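Side-chain contacts in NOL1/NOP2/sun family protein (Enterococcus faecium, PDB 3M4X), which probably methylates cytosine in ribosomal RNA, with S-adenosylmethionine as the methyl donor: residues Ala387-Thr392 and Trp425-Leu430; Gly343-Phe348 and Leu372-Phe377. All blocks are in the same frame, centred on the assembly; numbering follows the deposited sequence.

Contact 1. Residues Ala387-Thr392 and Trp425-Leu430; sequences ALALAT and WVLLVL
L427 carries its half of this contact alone: one of its methyls lies against A389 and the other reaches T392. With CG anti to the backbone N (chi1 -178°), the isobutyl fork extends from strand 426-430 toward the C-terminal end of helix 386-390. The tight half is at A389, where CD1 of L427 comes 3.6 Å from CB of A389 and 3.7 Å from its CA, meeting both the methyl and the helix backbone. The looser half lies three residues further on, past the end of the helix, at T392. There the two side chains approach tip to tip, with CD2 of L427 4.0 Å from CG2 of T392 and also 4.0 Å from its OG1. T392 divides its work. CG2, anti to its own backbone N, faces the leucine, while OG1 turns back to the helix end, 2.9 Å from O of A389 and 3.2 Å from O of L388. These two carbonyls also accept the backbone N-H groups of T392 and A391, which close the last turn. The hydroxyl is thus buried beside polar atoms of its own segment, although it borders a leucine methyl. I395, I398 and P434 pack on L427 as well, and F437 on A389, so the three touching residues are buried. The solvent side lies beyond them: A391 and W425 are partly exposed, with the indole of W425 edge-to-face with the ring of F448. Backbone bonds from L427 to P399 and L401, and from V426 to G438, fix the strand between strands 400-403 and 433-441. The result is the end of a helix, in the part of the chain assigned to the first C-terminal domain of RsmF, joined through a leucine to the sheet of the PUA-like, probably RNA-binding, domain.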
# COMPACT_ATOMS: atom_id res chain seq x y z
N ALA A 387 9.71 4.32 -13.15
CA ALA A 387 9.48 4.72 -11.76
C ALA A 387 9.70 6.21 -11.59
O ALA A 387 8.89 6.90 -10.94
CB ALA A 387 10.38 3.92 -10.81
N LEU A 388 10.79 6.72 -12.15
CA LEU A 388 11.14 8.13 -12.01
C LEU A 388 10.08 9.01 -12.66
O LEU A 388 9.60 9.99 -12.07
CB LEU A 388 12.53 8.39 -12.62
CG LEU A 388 13.00 9.85 -12.68
CD1 LEU A 388 12.88 10.52 -11.33
CD2 LEU A 388 14.42 9.94 -13.19
N ALA A 389 9.69 8.65 -13.88
CA ALA A 389 8.58 9.33 -14.55
C ALA A 389 7.36 9.45 -13.65
O ALA A 389 6.80 10.53 -13.48
CB ALA A 389 8.22 8.61 -15.86
N LEU A 390 6.94 8.33 -13.07
CA LEU A 390 5.73 8.26 -12.24
C LEU A 390 5.87 8.84 -10.82
O LEU A 390 4.88 8.97 -10.11
CB LEU A 390 5.19 6.83 -12.18
CG LEU A 390 4.21 6.53 -13.33
CD1 LEU A 390 4.86 6.73 -14.70
CD2 LEU A 390 3.64 5.13 -13.21
N ALA A 391 7.10 9.20 -10.43
CA ALA A 391 7.33 9.89 -9.15
C ALA A 391 7.56 11.38 -9.33
O ALA A 391 7.91 12.08 -8.38
CB ALA A 391 8.52 9.28 -8.43
N THR A 392 7.35 11.87 -10.55
CA THR A 392 7.56 13.29 -10.81
C THR A 392 6.44 14.07 -10.15
O THR A 392 5.28 13.73 -10.32
CB THR A 392 7.52 13.61 -12.32
OG1 THR A 392 8.50 12.84 -13.01
CG2 THR A 392 7.80 15.09 -12.55
N TRP A 425 15.47 12.65 -24.01
CA TRP A 425 14.61 12.13 -22.94
C TRP A 425 13.54 13.13 -22.54
O TRP A 425 13.84 14.25 -22.15
CB TRP A 425 15.43 11.75 -21.71
CG TRP A 425 16.33 10.62 -22.00
CD1 TRP A 425 17.69 10.66 -22.13
CD2 TRP A 425 15.94 9.27 -22.26
NE1 TRP A 425 18.17 9.41 -22.43
CE2 TRP A 425 17.11 8.54 -22.52
CE3 TRP A 425 14.71 8.61 -22.28
CZ2 TRP A 425 17.09 7.18 -22.80
CZ3 TRP A 425 14.68 7.26 -22.55
CH2 TRP A 425 15.87 6.56 -22.81
N VAL A 426 12.28 12.72 -22.64
CA VAL A 426 11.19 13.62 -22.32
C VAL A 426 10.15 12.89 -21.50
O VAL A 426 9.89 11.70 -21.72
CB VAL A 426 10.53 14.20 -23.60
CG1 VAL A 426 11.50 15.11 -24.33
CG2 VAL A 426 10.02 13.09 -24.52
N LEU A 427 9.57 13.61 -20.54
CA LEU A 427 8.46 13.09 -19.76
C LEU A 427 7.19 13.28 -20.57
O LEU A 427 6.81 14.41 -20.86
CB LEU A 427 8.33 13.85 -18.43
CG LEU A 427 7.22 13.35 -17.49
CD1 LEU A 427 7.55 11.96 -16.94
CD2 LEU A 427 6.94 14.34 -16.35
N LEU A 428 6.53 12.19 -20.94
CA LEU A 428 5.23 12.29 -21.61
C LEU A 428 4.16 12.67 -20.60
O LEU A 428 4.05 12.06 -19.54
CB LEU A 428 4.88 10.97 -22.30
CG LEU A 428 6.02 10.46 -23.19
CD1 LEU A 428 5.57 9.31 -24.08
CD2 LEU A 428 6.58 11.58 -24.05
N VAL A 429 3.38 13.70 -20.91
CA VAL A 429 2.37 14.21 -19.99
C VAL A 429 1.01 14.32 -20.67
O VAL A 429 0.88 15.00 -21.69
CB VAL A 429 2.77 15.58 -19.38
CG1 VAL A 429 1.66 16.12 -18.50
CG2 VAL A 429 4.06 15.46 -18.58
N LEU A 430 0.01 13.65 -20.11
CA LEU A 430 -1.37 13.72 -20.60
C LEU A 430 -2.15 14.70 -19.74
O LEU A 430 -2.46 14.42 -18.58
CB LEU A 430 -2.02 12.33 -20.55
CG LEU A 430 -3.44 12.09 -21.07
CD1 LEU A 430 -3.60 12.53 -22.52
CD2 LEU A 430 -3.77 10.61 -20.93

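Contact 2. Residues Gly343-Phe348 and Leu372-Phe377; sequences GRLLVF and LHLGDF
OD1 of D376 is hydrogen-bonded to ND1 of H351, on the strand that lies between the two segments, while L345 meets L374 and V347 meets F377 across that same strand. The contact itself is wholly apolar. CD2 of L345 presses on CD1 of L374 at 3.4 Å, tighter than usual for two methyls, and the two side chains cross at about a right angle. L345 gets there with CG beside its backbone N (chi1 -57°), which swings the fork toward the other segment although its CB is directed neither toward that segment nor away from it. V347 is more relaxed: CG2 stops 4.0 Å from CE1 of F377, at the edge of the ring and near its plane. L374 and F377 point the same way although three residues apart. The helical backbone of L374 (phi -85°, psi -36°), followed by an extended G375, shifts the usual up-down order, consistent with a beta bulge. The CA atoms of L345 and L374 lie 9.2 Å apart, as expected for next-but-one strands in an antiparallel sheet. L352 of the intervening strand 351-355 touches both V347 and L374. Helix 324-336 covers the same sheet face, W330 lying on L345 and L374 and, one turn earlier, Q326 on V347 and F377.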
# COMPACT_ATOMS: atom_id res chain seq x y z
N GLY A 343 18.32 10.93 -1.50
CA GLY A 343 18.89 9.81 -0.77
C GLY A 343 20.23 9.38 -1.35
O GLY A 343 20.80 10.08 -2.18
N ARG A 344 20.72 8.22 -0.93
CA ARG A 344 22.01 7.71 -1.41
C ARG A 344 21.86 7.02 -2.76
O ARG A 344 20.88 6.32 -2.99
CB ARG A 344 22.61 6.73 -0.40
CG ARG A 344 22.32 7.07 1.04
CD ARG A 344 23.42 6.57 1.96
NE ARG A 344 23.59 5.11 1.90
CZ ARG A 344 24.75 4.49 2.10
NH1 ARG A 344 25.84 5.19 2.35
NH2 ARG A 344 24.81 3.17 2.03
N LEU A 345 22.85 7.18 -3.63
CA LEU A 345 22.77 6.55 -4.94
C LEU A 345 23.57 5.25 -4.99
O LEU A 345 24.78 5.25 -4.82
CB LEU A 345 23.24 7.51 -6.04
CG LEU A 345 22.48 8.84 -6.13
CD1 LEU A 345 23.22 9.82 -7.01
CD2 LEU A 345 21.07 8.62 -6.64
N LEU A 346 22.87 4.14 -5.22
CA LEU A 346 23.52 2.84 -5.30
C LEU A 346 23.19 2.17 -6.62
O LEU A 346 22.15 2.43 -7.23
CB LEU A 346 23.06 1.95 -4.15
CG LEU A 346 22.94 2.57 -2.75
CD1 LEU A 346 22.60 1.48 -1.74
CD2 LEU A 346 24.20 3.30 -2.33
N VAL A 347 24.09 1.29 -7.07
CA VAL A 347 23.86 0.53 -8.28
C VAL A 347 23.90 -0.98 -8.00
O VAL A 347 24.79 -1.46 -7.31
CB VAL A 347 24.89 0.88 -9.38
CG1 VAL A 347 24.53 0.20 -10.69
CG2 VAL A 347 24.99 2.39 -9.56
N PHE A 348 22.90 -1.71 -8.50
CA PHE A 348 22.91 -3.16 -8.50
C PHE A 348 22.45 -3.60 -9.88
O PHE A 348 21.38 -3.18 -10.32
CB PHE A 348 21.96 -3.74 -7.45
CG PHE A 348 21.91 -2.97 -6.15
CD1 PHE A 348 20.75 -2.34 -5.75
CD2 PHE A 348 23.03 -2.89 -5.34
CE1 PHE A 348 20.69 -1.63 -4.55
CE2 PHE A 348 22.99 -2.18 -4.14
CZ PHE A 348 21.82 -1.55 -3.75
N LEU A 372 13.85 4.64 -4.78
CA LEU A 372 13.42 5.08 -6.09
C LEU A 372 14.36 4.58 -7.16
O LEU A 372 15.56 4.88 -7.15
CB LEU A 372 13.29 6.61 -6.16
CG LEU A 372 12.80 7.17 -7.51
CD1 LEU A 372 11.36 6.72 -7.82
CD2 LEU A 372 12.94 8.70 -7.59
N HIS A 373 13.82 3.79 -8.08
CA HIS A 373 14.56 3.33 -9.24
C HIS A 373 14.69 4.49 -10.25
O HIS A 373 13.71 4.91 -10.85
CB HIS A 373 13.81 2.16 -9.88
CG HIS A 373 14.45 1.63 -11.11
ND1 HIS A 373 15.82 1.65 -11.31
CD2 HIS A 373 13.93 1.06 -12.22
CE1 HIS A 373 16.10 1.12 -12.48
NE2 HIS A 373 14.97 0.75 -13.06
N LEU A 374 15.91 5.00 -10.42
CA LEU A 374 16.13 6.18 -11.25
C LEU A 374 16.29 5.85 -12.73
O LEU A 374 15.85 6.61 -13.59
CB LEU A 374 17.36 6.96 -10.75
CG LEU A 374 17.23 7.60 -9.37
CD1 LEU A 374 18.55 8.17 -8.91
CD2 LEU A 374 16.16 8.68 -9.35
N GLY A 375 16.93 4.72 -13.02
CA GLY A 375 17.13 4.28 -14.38
C GLY A 375 18.19 3.19 -14.49
O GLY A 375 18.69 2.69 -13.48
N ASP A 376 18.52 2.82 -15.73
CA ASP A 376 19.47 1.76 -16.00
C ASP A 376 20.61 2.24 -16.88
O ASP A 376 20.41 2.97 -17.85
CB ASP A 376 18.80 0.57 -16.69
CG ASP A 376 17.78 -0.10 -15.82
OD1 ASP A 376 17.92 -0.01 -14.58
OD2 ASP A 376 16.83 -0.71 -16.35
N PHE A 377 21.82 1.81 -16.53
CA PHE A 377 22.97 2.05 -17.37
C PHE A 377 23.02 0.96 -18.43
O PHE A 377 22.71 -0.20 -18.16
CB PHE A 377 24.24 2.02 -16.54
CG PHE A 377 24.32 3.11 -15.51
CD1 PHE A 377 24.16 2.80 -14.16
CD2 PHE A 377 24.57 4.42 -15.88
CE1 PHE A 377 24.25 3.79 -13.20
CE2 PHE A 377 24.67 5.42 -14.93
CZ PHE A 377 24.50 5.10 -13.59

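Both contacts are made by apolar side chains, without a hydrogen bond between their segments, yet they join different things. Contact 1 is fully buried and brings a helix end to a strand of the five-stranded mixed sheet, with a threonine hydroxyl tucked in; contact 2 is only partly buried, lies within one four-stranded antiparallel sheet and adds an aromatic ring. Their centres are about 16 Å apart, and they come in series along the chain, contact 2 closing first. Helix 386-390 bridges them: CB of A387 lies 3.5 Å from O of H373, and CD2 of L388 3.6 Å from O of L374.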